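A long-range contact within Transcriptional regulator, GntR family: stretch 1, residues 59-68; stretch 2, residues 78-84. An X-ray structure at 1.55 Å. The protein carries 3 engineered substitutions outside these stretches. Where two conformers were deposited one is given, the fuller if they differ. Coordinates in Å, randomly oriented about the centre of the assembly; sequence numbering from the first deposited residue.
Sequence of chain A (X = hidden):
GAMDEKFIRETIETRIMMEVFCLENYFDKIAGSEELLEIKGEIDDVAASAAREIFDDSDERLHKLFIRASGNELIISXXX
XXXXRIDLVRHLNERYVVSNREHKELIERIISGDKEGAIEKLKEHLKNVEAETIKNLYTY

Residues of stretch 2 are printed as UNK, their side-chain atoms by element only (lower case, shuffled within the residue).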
# COMPACT_ATOMS: atom_id res chain seq x y z
N ASP A 59 13.40 14.28 -7.33
CA ASP A 59 13.10 13.02 -6.66
C ASP A 59 11.78 13.18 -5.90
O ASP A 59 10.87 12.37 -6.08
CB ASP A 59 14.24 12.69 -5.70
CG ASP A 59 13.87 11.53 -4.79
OD1 ASP A 59 13.76 10.43 -5.30
OD2 ASP A 59 13.62 11.73 -3.59
N GLU A 60 11.65 14.23 -5.10
CA GLU A 60 10.43 14.41 -4.28
C GLU A 60 9.24 14.57 -5.20
O GLU A 60 8.19 13.92 -5.03
CB GLU A 60 10.57 15.58 -3.34
CG GLU A 60 9.29 15.94 -2.64
CD GLU A 60 9.41 17.03 -1.61
OE1 GLU A 60 10.51 17.59 -1.42
OE2 GLU A 60 8.39 17.34 -0.96
N ARG A 61 9.39 15.38 -6.24
CA ARG A 61 8.28 15.59 -7.17
C ARG A 61 7.86 14.32 -7.86
O ARG A 61 6.65 14.08 -8.02
CB ARG A 61 8.61 16.67 -8.22
CG ARG A 61 8.65 18.02 -7.70
CD ARG A 61 9.24 19.01 -8.76
NE ARG A 61 8.34 19.19 -9.89
CZ ARG A 61 8.67 19.89 -10.97
NH1 ARG A 61 9.89 20.39 -11.09
NH2 ARG A 61 7.80 20.05 -11.94
N LEU A 62 8.79 13.49 -8.29
CA LEU A 62 8.45 12.31 -9.08
C LEU A 62 7.67 11.34 -8.21
O LEU A 62 6.63 10.83 -8.64
CB LEU A 62 9.73 11.66 -9.64
CG LEU A 62 9.47 10.44 -10.50
CD1 LEU A 62 8.61 10.75 -11.71
CD2 LEU A 62 10.76 9.84 -10.93
N HIS A 63 8.18 11.05 -7.02
CA HIS A 63 7.55 10.03 -6.18
C HIS A 63 6.22 10.54 -5.64
O HIS A 63 5.24 9.75 -5.60
CB HIS A 63 8.51 9.55 -5.10
CG HIS A 63 9.68 8.83 -5.67
ND1 HIS A 63 9.69 7.47 -5.93
CD2 HIS A 63 10.87 9.30 -6.12
CE1 HIS A 63 10.83 7.14 -6.51
NE2 HIS A 63 11.56 8.24 -6.62
N LYS A 64 6.12 11.80 -5.28
CA LYS A 64 4.81 12.39 -4.89
C LYS A 64 3.84 12.40 -6.05
O LYS A 64 2.63 12.28 -5.78
CB LYS A 64 4.96 13.78 -4.30
CG LYS A 64 5.52 13.70 -2.90
CD LYS A 64 5.61 15.03 -2.24
CE LYS A 64 5.80 14.89 -0.73
NZ LYS A 64 5.98 16.23 -0.13
N LEU A 65 4.29 12.53 -7.31
CA LEU A 65 3.38 12.53 -8.47
C LEU A 65 2.69 11.19 -8.56
O LEU A 65 1.46 11.11 -8.85
CB LEU A 65 4.17 12.79 -9.80
CG LEU A 65 3.40 12.50 -11.11
CD1 LEU A 65 2.25 13.37 -11.25
CD2 LEU A 65 4.34 12.63 -12.28
N PHE A 66 3.40 10.11 -8.32
CA PHE A 66 2.81 8.76 -8.47
C PHE A 66 1.63 8.68 -7.51
O PHE A 66 0.54 8.21 -7.85
CB PHE A 66 3.81 7.66 -8.15
CG PHE A 66 5.01 7.60 -9.09
CD1 PHE A 66 4.98 8.11 -10.37
CD2 PHE A 66 6.20 7.05 -8.63
CE1 PHE A 66 6.10 8.05 -11.22
CE2 PHE A 66 7.31 6.99 -9.50
CZ PHE A 66 7.22 7.48 -10.75
N ILE A 67 1.86 9.15 -6.30
CA ILE A 67 0.84 9.08 -5.22
C ILE A 67 -0.33 10.00 -5.57
O ILE A 67 -1.53 9.60 -5.47
CB ILE A 67 1.46 9.47 -3.90
CG1 ILE A 67 2.56 8.49 -3.49
CG2 ILE A 67 0.40 9.65 -2.79
CD1 ILE A 67 2.09 7.10 -3.08
N ARG A 68 -0.03 11.22 -6.00
CA ARG A 68 -1.03 12.23 -6.29
C ARG A 68 -1.98 11.78 -7.41
O ARG A 68 -3.17 12.10 -7.36
CB ARG A 68 -0.36 13.59 -6.60
CG ARG A 68 -1.28 14.67 -7.10
CD ARG A 68 -2.21 15.18 -6.08
NE ARG A 68 -1.56 15.89 -4.99
CZ ARG A 68 -2.21 16.51 -4.02
NH1 ARG A 68 -3.53 16.51 -4.00
NH2 ARG A 68 -1.54 17.14 -3.07
N UNK A 78 -1.64 10.03 3.80
CA UNK A 78 -0.76 9.09 4.52
C UNK A 78 0.65 9.25 4.02
O UNK A 78 1.61 9.22 4.81
c UNK A 78 -2.99 5.95 4.54
c UNK A 78 -1.25 7.63 4.31
c UNK A 78 -2.59 7.32 4.96
c UNK A 78 -2.51 7.38 6.47
N UNK A 79 0.81 9.50 2.73
CA UNK A 79 2.18 9.67 2.17
C UNK A 79 2.76 10.97 2.71
O UNK A 79 3.97 11.04 3.08
c UNK A 79 5.94 9.10 -1.24
c UNK A 79 2.16 9.68 0.66
c UNK A 79 5.29 8.00 -0.76
c UNK A 79 4.18 10.53 -0.52
c UNK A 79 3.51 9.46 0.01
o UNK A 79 7.17 8.95 -1.87
c UNK A 79 5.43 10.34 -1.15
c UNK A 79 4.05 8.21 -0.10
N UNK A 80 1.94 12.02 2.80
CA UNK A 80 2.39 13.28 3.37
C UNK A 80 2.82 13.08 4.82
O UNK A 80 3.83 13.66 5.29
c UNK A 80 1.25 14.26 3.30
o UNK A 80 3.10 16.20 2.22
o UNK A 80 1.28 17.28 1.65
c UNK A 80 1.89 16.23 1.94
c UNK A 80 1.13 14.92 1.99
N UNK A 81 2.05 12.28 5.56
CA UNK A 81 2.38 12.03 6.96
C UNK A 81 3.74 11.39 7.16
O UNK A 81 4.44 11.74 8.14
c UNK A 81 1.56 10.79 9.07
n UNK A 81 0.19 10.95 12.02
c UNK A 81 1.31 11.14 7.61
c UNK A 81 1.26 11.96 10.00
c UNK A 81 1.43 11.57 11.47
N UNK A 82 4.10 10.50 6.24
CA UNK A 82 5.36 9.78 6.33
C UNK A 82 6.49 10.48 5.59
O UNK A 82 7.60 9.99 5.61
c UNK A 82 5.28 8.33 5.93
c UNK A 82 5.06 6.70 3.93
c UNK A 82 4.30 7.60 6.86
c UNK A 82 4.96 8.16 4.45
N UNK A 83 6.23 11.60 4.94
CA UNK A 83 7.23 12.24 4.10
C UNK A 83 8.48 12.63 4.87
O UNK A 83 9.56 12.37 4.34
n UNK A 83 9.55 15.32 2.02
c UNK A 83 7.81 14.04 2.53
c UNK A 83 9.09 12.06 -0.44
c UNK A 83 10.20 12.90 -0.70
c UNK A 83 8.25 12.31 0.63
c UNK A 83 6.68 13.46 3.29
c UNK A 83 9.57 14.28 1.12
c UNK A 83 10.45 14.02 0.05
c UNK A 83 8.46 13.46 1.40
c UNK A 83 8.50 15.13 2.87
N UNK A 84 8.35 13.18 6.05
CA UNK A 84 9.56 13.59 6.80
C UNK A 84 10.41 12.38 7.08
O UNK A 84 11.65 12.47 7.05
c UNK A 84 8.85 15.79 7.78
o UNK A 84 9.10 16.27 6.65
o UNK A 84 8.26 16.43 8.69
c UNK A 84 9.21 14.35 8.05
O HOH W 1 11.23 17.73 1.22
O HOH W 2 5.58 17.11 2.40

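Two helices of one chain pack side by side, nearly antiparallel at 156°, with axes 11.1 Å apart at closest approach. That gap leaves room for large side chains between them.

Position 78 carries four carbons, forked at the second, with no heteroatom. Its CA-to-CB bond points sideways and it touches nothing on stretch 1. The fork after a single CB carbon makes it Leu78, buried but not part of this contact.

Position 79 has one carbon followed by a six-carbon ring bearing an oxygen. It points toward stretch 1, and one ring face lies under CG1 of Ile67 while CG of Lys64 sits at the ring edge. A phenol ring means Tyr79. Ile67 CG1 stands 3.7 Å from the centroid of the Tyr79 ring, 10° off its normal, a CH-pi contact almost squarely over the face. The oxygen, OH of Tyr79, comes 3.5 Å from CB of His63 and finds its hydrogen bond elsewhere in the structure.

Position 80 shows three carbons, the third carrying two oxygens. It leaves the backbone sideways, yet its end comes nearer to Lys64. This is Glu80, and its OE1 forms a long salt bridge with Lys64 NZ at 3.7 Å. Water 2 spans the pair, donating to Glu80 OE1 at 2.6 Å and accepting from Lys64 NZ at 2.7 Å.

Position 81 is four carbons in a row ending in nitrogen, out of reach of stretch 1: Lys81, exposed.

Position 82 has four carbons forked at the first, one arm two carbons long. Branching at CB gives Ile82, buried but also out of reach.

Position 83 holds one carbon and then fused five- and six-membered rings of eight carbons and one nitrogen; its CA-to-CB bond points toward stretch 1, and its rings touch Glu60 and Lys64. Only an indole fits: Trp83. Its CZ2 lies 3.5 Å from CG of Glu60, and Lys64 NZ sits 3.9 Å from the centroid of the Trp83 five-membered ring, a cation-pi contact 10° off the normal. Water 1 accepts from Trp83 NE1 at 3.0 Å and donates to Glu60 OE1 at 2.7 Å.

Position 84, two carbons with two oxygens on the second, does not reach stretch 1; it is Asp84.

The rule is two aromatics one turn apart, each offering a face to an aliphatic chain. Lys64 does double service: its chain packs on both rings, while NZ, held by Glu60 OE2 at 2.8 Å in an intrahelical salt bridge, stays over the indole. No direct hydrogen bond crosses; two waters bridge polar pairs, alongside the long Lys64-Glu80 salt bridge and the cation-pi contact.

Stretch 2 78-84: LYEKIWD
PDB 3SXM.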